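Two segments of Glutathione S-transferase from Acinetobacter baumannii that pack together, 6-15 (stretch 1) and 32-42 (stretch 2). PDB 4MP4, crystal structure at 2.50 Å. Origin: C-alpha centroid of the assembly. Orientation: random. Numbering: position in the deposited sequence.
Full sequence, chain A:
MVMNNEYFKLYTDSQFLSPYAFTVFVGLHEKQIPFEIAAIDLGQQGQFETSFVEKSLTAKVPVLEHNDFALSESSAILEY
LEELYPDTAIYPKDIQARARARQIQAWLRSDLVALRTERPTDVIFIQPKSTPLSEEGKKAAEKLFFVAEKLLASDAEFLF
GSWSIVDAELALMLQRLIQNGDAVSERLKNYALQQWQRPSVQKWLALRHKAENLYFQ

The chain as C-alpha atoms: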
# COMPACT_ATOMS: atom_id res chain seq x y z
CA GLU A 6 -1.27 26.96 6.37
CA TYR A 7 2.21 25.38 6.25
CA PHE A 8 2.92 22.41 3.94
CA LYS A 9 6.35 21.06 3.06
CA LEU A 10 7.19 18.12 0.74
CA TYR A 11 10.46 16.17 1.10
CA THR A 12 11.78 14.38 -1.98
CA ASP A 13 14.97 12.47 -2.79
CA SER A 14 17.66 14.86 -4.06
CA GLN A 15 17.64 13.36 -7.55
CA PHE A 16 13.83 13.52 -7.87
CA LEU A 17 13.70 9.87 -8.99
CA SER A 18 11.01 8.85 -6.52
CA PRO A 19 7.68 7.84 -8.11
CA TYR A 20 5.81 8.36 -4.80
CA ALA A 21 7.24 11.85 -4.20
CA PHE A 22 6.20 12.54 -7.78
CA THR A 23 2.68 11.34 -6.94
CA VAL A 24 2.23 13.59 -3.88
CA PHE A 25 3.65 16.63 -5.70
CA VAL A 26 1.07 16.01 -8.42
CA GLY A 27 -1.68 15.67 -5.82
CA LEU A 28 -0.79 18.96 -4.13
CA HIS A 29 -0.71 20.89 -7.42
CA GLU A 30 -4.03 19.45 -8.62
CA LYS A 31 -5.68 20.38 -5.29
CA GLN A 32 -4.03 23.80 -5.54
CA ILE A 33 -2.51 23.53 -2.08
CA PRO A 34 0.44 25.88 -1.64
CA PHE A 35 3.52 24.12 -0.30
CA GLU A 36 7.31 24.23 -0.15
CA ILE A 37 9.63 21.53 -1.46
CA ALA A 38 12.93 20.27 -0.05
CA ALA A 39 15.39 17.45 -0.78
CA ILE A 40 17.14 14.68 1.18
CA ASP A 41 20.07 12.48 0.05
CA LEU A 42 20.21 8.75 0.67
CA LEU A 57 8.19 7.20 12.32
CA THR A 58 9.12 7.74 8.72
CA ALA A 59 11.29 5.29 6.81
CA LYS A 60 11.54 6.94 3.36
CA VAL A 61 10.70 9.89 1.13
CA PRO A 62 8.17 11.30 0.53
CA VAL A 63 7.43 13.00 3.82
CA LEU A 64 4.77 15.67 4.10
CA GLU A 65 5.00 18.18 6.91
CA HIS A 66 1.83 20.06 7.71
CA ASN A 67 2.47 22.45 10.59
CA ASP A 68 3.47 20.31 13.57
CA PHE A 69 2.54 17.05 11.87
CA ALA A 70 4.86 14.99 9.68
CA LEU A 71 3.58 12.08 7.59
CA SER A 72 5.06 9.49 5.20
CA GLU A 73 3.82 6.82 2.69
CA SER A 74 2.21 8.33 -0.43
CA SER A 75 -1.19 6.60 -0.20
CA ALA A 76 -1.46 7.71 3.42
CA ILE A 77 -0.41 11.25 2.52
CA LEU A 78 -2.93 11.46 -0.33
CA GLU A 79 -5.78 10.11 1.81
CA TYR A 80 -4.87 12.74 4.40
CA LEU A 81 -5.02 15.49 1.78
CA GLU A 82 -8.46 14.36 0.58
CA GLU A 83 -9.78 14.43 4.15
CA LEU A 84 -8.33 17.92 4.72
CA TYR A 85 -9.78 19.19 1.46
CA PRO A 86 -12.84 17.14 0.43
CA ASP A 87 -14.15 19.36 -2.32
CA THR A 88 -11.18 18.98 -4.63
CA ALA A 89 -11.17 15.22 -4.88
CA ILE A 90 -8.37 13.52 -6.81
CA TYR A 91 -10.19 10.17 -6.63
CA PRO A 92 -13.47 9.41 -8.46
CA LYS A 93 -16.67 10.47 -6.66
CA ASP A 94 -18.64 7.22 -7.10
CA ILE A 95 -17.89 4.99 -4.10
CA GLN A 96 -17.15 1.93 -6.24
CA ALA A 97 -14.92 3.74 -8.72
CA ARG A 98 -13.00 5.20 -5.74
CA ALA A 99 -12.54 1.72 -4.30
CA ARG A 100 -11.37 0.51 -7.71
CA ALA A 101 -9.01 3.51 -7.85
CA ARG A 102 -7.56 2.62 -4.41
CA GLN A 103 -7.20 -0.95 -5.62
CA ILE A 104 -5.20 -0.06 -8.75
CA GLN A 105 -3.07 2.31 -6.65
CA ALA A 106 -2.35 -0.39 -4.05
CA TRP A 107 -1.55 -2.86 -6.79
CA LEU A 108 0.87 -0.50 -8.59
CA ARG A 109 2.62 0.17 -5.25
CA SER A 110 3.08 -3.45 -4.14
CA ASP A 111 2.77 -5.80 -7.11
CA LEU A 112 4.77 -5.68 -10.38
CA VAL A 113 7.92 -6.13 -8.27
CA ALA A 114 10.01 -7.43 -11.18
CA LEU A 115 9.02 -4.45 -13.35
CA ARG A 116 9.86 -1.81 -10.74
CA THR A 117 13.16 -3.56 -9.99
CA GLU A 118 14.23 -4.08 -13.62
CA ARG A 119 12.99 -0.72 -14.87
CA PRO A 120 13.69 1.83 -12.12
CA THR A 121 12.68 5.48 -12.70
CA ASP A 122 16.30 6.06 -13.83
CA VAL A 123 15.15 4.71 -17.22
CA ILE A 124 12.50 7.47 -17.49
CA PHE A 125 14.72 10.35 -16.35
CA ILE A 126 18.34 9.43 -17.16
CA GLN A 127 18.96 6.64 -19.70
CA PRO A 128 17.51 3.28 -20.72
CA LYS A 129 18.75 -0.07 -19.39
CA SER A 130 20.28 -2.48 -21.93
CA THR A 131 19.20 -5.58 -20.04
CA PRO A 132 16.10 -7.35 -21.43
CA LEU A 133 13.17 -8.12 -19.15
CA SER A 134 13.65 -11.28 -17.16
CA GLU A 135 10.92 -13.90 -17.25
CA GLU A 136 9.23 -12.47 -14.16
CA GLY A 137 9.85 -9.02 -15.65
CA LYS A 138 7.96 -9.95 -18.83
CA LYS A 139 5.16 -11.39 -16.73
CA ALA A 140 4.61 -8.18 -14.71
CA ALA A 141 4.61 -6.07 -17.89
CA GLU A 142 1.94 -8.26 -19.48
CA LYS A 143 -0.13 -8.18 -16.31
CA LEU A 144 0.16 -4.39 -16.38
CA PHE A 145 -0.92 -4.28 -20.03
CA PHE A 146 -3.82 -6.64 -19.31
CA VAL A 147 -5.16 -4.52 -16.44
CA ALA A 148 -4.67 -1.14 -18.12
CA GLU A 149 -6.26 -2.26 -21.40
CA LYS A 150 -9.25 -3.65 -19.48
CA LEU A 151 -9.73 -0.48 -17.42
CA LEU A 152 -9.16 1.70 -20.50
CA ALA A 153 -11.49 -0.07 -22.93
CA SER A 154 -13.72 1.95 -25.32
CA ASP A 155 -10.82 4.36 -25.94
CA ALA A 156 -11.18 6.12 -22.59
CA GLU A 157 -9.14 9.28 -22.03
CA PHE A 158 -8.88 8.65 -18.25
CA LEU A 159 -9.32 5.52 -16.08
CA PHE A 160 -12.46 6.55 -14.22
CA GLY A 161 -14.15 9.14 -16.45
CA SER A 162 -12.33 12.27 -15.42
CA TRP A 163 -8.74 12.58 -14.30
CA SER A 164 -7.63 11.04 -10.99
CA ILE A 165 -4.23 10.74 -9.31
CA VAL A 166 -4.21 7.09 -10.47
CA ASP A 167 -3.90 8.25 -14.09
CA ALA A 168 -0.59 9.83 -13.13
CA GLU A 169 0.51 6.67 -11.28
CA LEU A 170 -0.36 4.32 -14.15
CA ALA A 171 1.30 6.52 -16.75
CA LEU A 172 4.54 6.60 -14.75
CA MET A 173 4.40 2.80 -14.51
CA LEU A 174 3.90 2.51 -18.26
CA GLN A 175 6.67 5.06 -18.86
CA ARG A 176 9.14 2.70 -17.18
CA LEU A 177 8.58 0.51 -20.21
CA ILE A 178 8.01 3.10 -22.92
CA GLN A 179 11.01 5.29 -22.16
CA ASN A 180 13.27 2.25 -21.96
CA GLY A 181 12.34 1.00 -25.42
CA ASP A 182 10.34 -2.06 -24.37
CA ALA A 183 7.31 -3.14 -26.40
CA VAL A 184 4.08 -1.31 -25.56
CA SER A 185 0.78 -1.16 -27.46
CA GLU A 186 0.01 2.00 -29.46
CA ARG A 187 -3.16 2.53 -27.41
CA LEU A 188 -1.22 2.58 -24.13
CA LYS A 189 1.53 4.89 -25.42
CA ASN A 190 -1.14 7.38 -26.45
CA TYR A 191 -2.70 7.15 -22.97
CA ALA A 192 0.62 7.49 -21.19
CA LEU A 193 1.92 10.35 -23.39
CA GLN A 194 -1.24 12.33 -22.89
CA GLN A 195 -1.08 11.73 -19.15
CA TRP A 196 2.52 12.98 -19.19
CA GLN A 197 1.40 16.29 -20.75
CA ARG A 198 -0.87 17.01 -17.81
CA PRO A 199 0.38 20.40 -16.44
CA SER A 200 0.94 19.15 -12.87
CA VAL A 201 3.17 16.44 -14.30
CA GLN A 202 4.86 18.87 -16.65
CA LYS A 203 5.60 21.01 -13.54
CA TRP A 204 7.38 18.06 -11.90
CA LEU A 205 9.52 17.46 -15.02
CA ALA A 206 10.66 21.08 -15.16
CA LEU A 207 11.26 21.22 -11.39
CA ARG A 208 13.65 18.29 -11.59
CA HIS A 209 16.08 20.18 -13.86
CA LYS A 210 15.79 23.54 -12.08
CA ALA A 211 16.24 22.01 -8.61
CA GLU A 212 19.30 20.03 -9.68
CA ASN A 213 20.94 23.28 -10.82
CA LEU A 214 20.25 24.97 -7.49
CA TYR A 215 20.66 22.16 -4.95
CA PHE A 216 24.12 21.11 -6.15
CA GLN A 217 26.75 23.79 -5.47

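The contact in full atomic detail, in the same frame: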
# COMPACT_ATOMS: atom_id res chain seq x y z
N GLU A 6 -1.94 25.67 6.54
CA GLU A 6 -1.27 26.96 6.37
C GLU A 6 0.23 26.81 6.11
O GLU A 6 0.85 27.69 5.52
CB GLU A 6 -1.51 27.85 7.59
CG GLU A 6 -1.20 29.34 7.35
CD GLU A 6 -2.18 30.00 6.38
OE1 GLU A 6 -3.38 29.64 6.39
OE2 GLU A 6 -1.75 30.88 5.60
N TYR A 7 0.82 25.70 6.55
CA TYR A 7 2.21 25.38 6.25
C TYR A 7 2.35 23.92 5.78
O TYR A 7 2.09 22.98 6.54
CB TYR A 7 3.13 25.65 7.45
CG TYR A 7 4.51 25.01 7.35
CD1 TYR A 7 5.43 25.45 6.40
CD2 TYR A 7 4.89 23.98 8.21
CE1 TYR A 7 6.69 24.89 6.30
CE2 TYR A 7 6.16 23.40 8.12
CZ TYR A 7 7.05 23.86 7.16
OH TYR A 7 8.31 23.29 7.06
N PHE A 8 2.77 23.74 4.53
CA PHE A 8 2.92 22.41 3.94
C PHE A 8 4.31 22.31 3.34
O PHE A 8 4.71 23.16 2.54
CB PHE A 8 1.91 22.20 2.82
CG PHE A 8 0.53 21.84 3.28
CD1 PHE A 8 0.24 20.55 3.69
CD2 PHE A 8 -0.49 22.79 3.28
CE1 PHE A 8 -1.05 20.20 4.12
CE2 PHE A 8 -1.77 22.46 3.70
CZ PHE A 8 -2.05 21.16 4.12
N LYS A 9 5.06 21.29 3.70
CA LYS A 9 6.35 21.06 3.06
C LYS A 9 6.51 19.61 2.57
O LYS A 9 6.19 18.68 3.31
CB LYS A 9 7.51 21.44 3.98
CG LYS A 9 8.85 21.40 3.27
CD LYS A 9 9.98 21.74 4.18
CE LYS A 9 10.77 22.90 3.64
NZ LYS A 9 9.94 24.13 3.65
N LEU A 10 6.99 19.44 1.35
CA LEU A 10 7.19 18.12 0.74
C LEU A 10 8.67 17.76 0.65
O LEU A 10 9.45 18.51 0.09
CB LEU A 10 6.56 18.06 -0.66
CG LEU A 10 6.81 16.78 -1.48
CD1 LEU A 10 6.24 15.52 -0.79
CD2 LEU A 10 6.25 16.92 -2.86
N TYR A 11 9.06 16.61 1.20
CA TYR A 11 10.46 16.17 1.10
C TYR A 11 10.62 15.08 0.03
O TYR A 11 9.98 14.04 0.09
CB TYR A 11 11.00 15.70 2.45
CG TYR A 11 11.00 16.79 3.51
CD1 TYR A 11 9.80 17.26 4.02
CD2 TYR A 11 12.18 17.34 3.99
CE1 TYR A 11 9.77 18.26 4.97
CE2 TYR A 11 12.17 18.34 4.94
CZ TYR A 11 10.96 18.80 5.43
OH TYR A 11 10.90 19.79 6.39
N THR A 12 11.49 15.34 -0.94
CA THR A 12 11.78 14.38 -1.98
C THR A 12 13.23 13.90 -1.90
O THR A 12 14.03 14.47 -1.18
CB THR A 12 11.54 14.98 -3.38
OG1 THR A 12 11.73 13.96 -4.37
CG2 THR A 12 12.53 16.11 -3.63
N ASP A 13 13.57 12.85 -2.65
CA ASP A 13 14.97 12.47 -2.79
C ASP A 13 15.66 13.53 -3.65
O ASP A 13 15.03 14.15 -4.50
CB ASP A 13 15.10 11.10 -3.45
CG ASP A 13 14.49 11.04 -4.84
OD1 ASP A 13 13.28 11.34 -4.98
OD2 ASP A 13 15.21 10.68 -5.79
N SER A 14 16.95 13.75 -3.42
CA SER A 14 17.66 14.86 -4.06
C SER A 14 17.73 14.74 -5.59
O SER A 14 17.91 15.73 -6.29
CB SER A 14 19.07 14.96 -3.50
OG SER A 14 19.87 13.88 -3.95
N GLN A 15 17.58 13.53 -6.11
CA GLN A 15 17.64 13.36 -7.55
C GLN A 15 16.26 13.32 -8.19
O GLN A 15 16.15 13.12 -9.39
CB GLN A 15 18.42 12.10 -7.92
CG GLN A 15 19.92 12.29 -8.06
CD GLN A 15 20.61 10.96 -8.20
OE1 GLN A 15 21.07 10.59 -9.29
NE2 GLN A 15 20.66 10.20 -7.10
N GLN A 32 -4.46 22.42 -5.74
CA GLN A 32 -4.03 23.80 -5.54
C GLN A 32 -3.77 24.12 -4.07
O GLN A 32 -4.25 25.12 -3.55
CB GLN A 32 -5.03 24.78 -6.16
CG GLN A 32 -5.13 24.62 -7.66
CD GLN A 32 -5.94 25.72 -8.32
OE1 GLN A 32 -7.16 25.79 -8.15
NE2 GLN A 32 -5.27 26.58 -9.07
N ILE A 33 -3.00 23.26 -3.42
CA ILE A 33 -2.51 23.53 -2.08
C ILE A 33 -1.11 24.12 -2.19
O ILE A 33 -0.24 23.54 -2.84
CB ILE A 33 -2.48 22.25 -1.25
CG1 ILE A 33 -3.90 21.70 -1.12
CG2 ILE A 33 -1.86 22.51 0.11
CD1 ILE A 33 -3.97 20.26 -0.69
N PRO A 34 -0.89 25.29 -1.58
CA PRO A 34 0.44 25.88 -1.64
C PRO A 34 1.35 25.12 -0.71
O PRO A 34 0.90 24.73 0.37
CB PRO A 34 0.21 27.31 -1.14
CG PRO A 34 -1.00 27.20 -0.27
CD PRO A 34 -1.85 26.14 -0.85
N PHE A 35 2.60 24.91 -1.11
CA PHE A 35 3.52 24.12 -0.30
C PHE A 35 4.94 24.40 -0.73
O PHE A 35 5.16 24.88 -1.84
CB PHE A 35 3.23 22.62 -0.44
CG PHE A 35 3.52 22.07 -1.81
CD1 PHE A 35 2.59 22.18 -2.83
CD2 PHE A 35 4.71 21.43 -2.08
CE1 PHE A 35 2.86 21.67 -4.09
CE2 PHE A 35 4.98 20.91 -3.34
CZ PHE A 35 4.05 21.02 -4.34
N GLU A 36 5.88 24.06 0.13
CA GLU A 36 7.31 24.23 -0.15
C GLU A 36 7.92 22.85 -0.33
O GLU A 36 7.49 21.87 0.29
CB GLU A 36 8.02 24.95 1.01
CG GLU A 36 7.39 26.29 1.43
CD GLU A 36 7.80 26.75 2.83
OE1 GLU A 36 8.25 25.90 3.65
OE2 GLU A 36 7.67 27.95 3.13
N ILE A 37 8.95 22.79 -1.17
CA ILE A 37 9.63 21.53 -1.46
C ILE A 37 11.06 21.54 -0.93
O ILE A 37 11.74 22.57 -0.95
CB ILE A 37 9.63 21.26 -2.99
CG1 ILE A 37 10.02 19.82 -3.29
CG2 ILE A 37 10.55 22.21 -3.71
CD1 ILE A 37 9.03 19.11 -4.20
N ALA A 38 11.53 20.40 -0.44
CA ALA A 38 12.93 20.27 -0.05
C ALA A 38 13.46 18.87 -0.40
O ALA A 38 12.69 17.95 -0.66
CB ALA A 38 13.10 20.55 1.45
N ALA A 39 14.78 18.72 -0.39
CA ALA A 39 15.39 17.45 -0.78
C ALA A 39 16.29 16.83 0.29
O ALA A 39 16.97 17.54 1.03
CB ALA A 39 16.18 17.62 -2.07
N ILE A 40 16.27 15.50 0.34
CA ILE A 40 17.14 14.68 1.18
C ILE A 40 17.95 13.65 0.37
O ILE A 40 17.41 13.02 -0.54
CB ILE A 40 16.32 13.93 2.20
CG1 ILE A 40 15.49 14.91 3.02
CG2 ILE A 40 17.23 13.12 3.09
CD1 ILE A 40 14.31 14.28 3.67
N ASP A 41 19.23 13.50 0.68
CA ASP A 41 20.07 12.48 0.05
C ASP A 41 19.96 11.17 0.80
O ASP A 41 19.52 11.14 1.95
CB ASP A 41 21.53 12.89 -0.00
CG ASP A 41 21.81 13.90 -1.08
OD1 ASP A 41 21.07 14.90 -1.14
OD2 ASP A 41 22.75 13.68 -1.86
N LEU A 42 20.40 10.10 0.14
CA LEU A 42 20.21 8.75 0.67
C LEU A 42 21.51 8.15 1.22
O LEU A 42 21.74 8.16 2.44
CB LEU A 42 19.61 7.85 -0.41
CG LEU A 42 18.54 8.54 -1.30
CD1 LEU A 42 18.14 7.65 -2.46
CD2 LEU A 42 17.31 8.97 -0.50

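Two parallel strands, 8-13 and 36-40, lie side by side here, with their N-to-C directions 34° apart. The register is simple: Lys-9 pairs with Glu-36, Leu-10 with Ile-37, Tyr-11 with Ala-38, Thr-12 with Ala-39 and Asp-13 with Ile-40.

The bonding follows the parallel-sheet rule that alternate residues of each strand use both backbone groups on the neighbour. Glu-36 N donates to Phe-8 O (2.8 Å), and Leu-10 N donates to Glu-36 O (2.7 Å). Leu-10 O then accepts from Ala-38 N (2.9 Å), Ala-38 O from Thr-12 N (2.9 Å), and Thr-12 O from Ile-40 N (2.9 Å). These five bonds are nearly straight, at 163-169°. The ladder frays at its end, where Ser-14 N reaches Ile-40 O at 3.0 Å but only 130°, a weak bond. So Leu-10, Thr-12, Glu-36 and Ala-38 each spend both N and O across the interface, while the intervening residues Lys-9, Tyr-11, Ile-37 and Ala-39 turn theirs away from it. Those residues still contribute CA-H...O contacts, such as Lys-9 CA to Glu-36 O (3.1 Å) and Ala-39 CA to Thr-12 O (3.3 Å), which give the bonded carbonyls a second, weaker partner.

On the face carrying Lys-9 and Tyr-11, charge is matched directly. The extended start of the Lys-9 side chain (chi1 and chi2 both t) and its later bend bring NZ to Glu-36 OE1 in a very short 2.4 Å salt bridge. The same OE1 lies at the edge of the Tyr-7 ring, 3.2 Å from CE1, where ring hydrogens carry slight positive charge. Further along, small Ala-38 sits beside the Tyr-11 ring, its CB 4.2 Å from CD2, and Ile-40 CD1 approaches that same CD2 to 3.7 Å. Tyr-11 OH finds its hydrogen bond elsewhere in the structure.

The face carrying Leu-10 and Thr-12 is largely apolar across the strands: Leu-10 CD2 meets Ile-37 CD1 at 3.8 Å, and Thr-12 CG2 lies 4.2 Å from Ala-39 CB. Before strand 36-40 begins, Ile-33 places CG2 over one face of the buried Phe-8 ring, 3.9 Å from its centroid, a CH-pi contact, and the CB atoms of Phe-8 and Phe-35 come within 3.5 Å.

At the last bridge, Asp-13 directs its carboxylate to partners outside the pair, which satisfy both OD1 and OD2. Beyond it, Ser-14 OG lies 3.2 Å from Asp-41 OD1, although Asp-41 is poorly ordered.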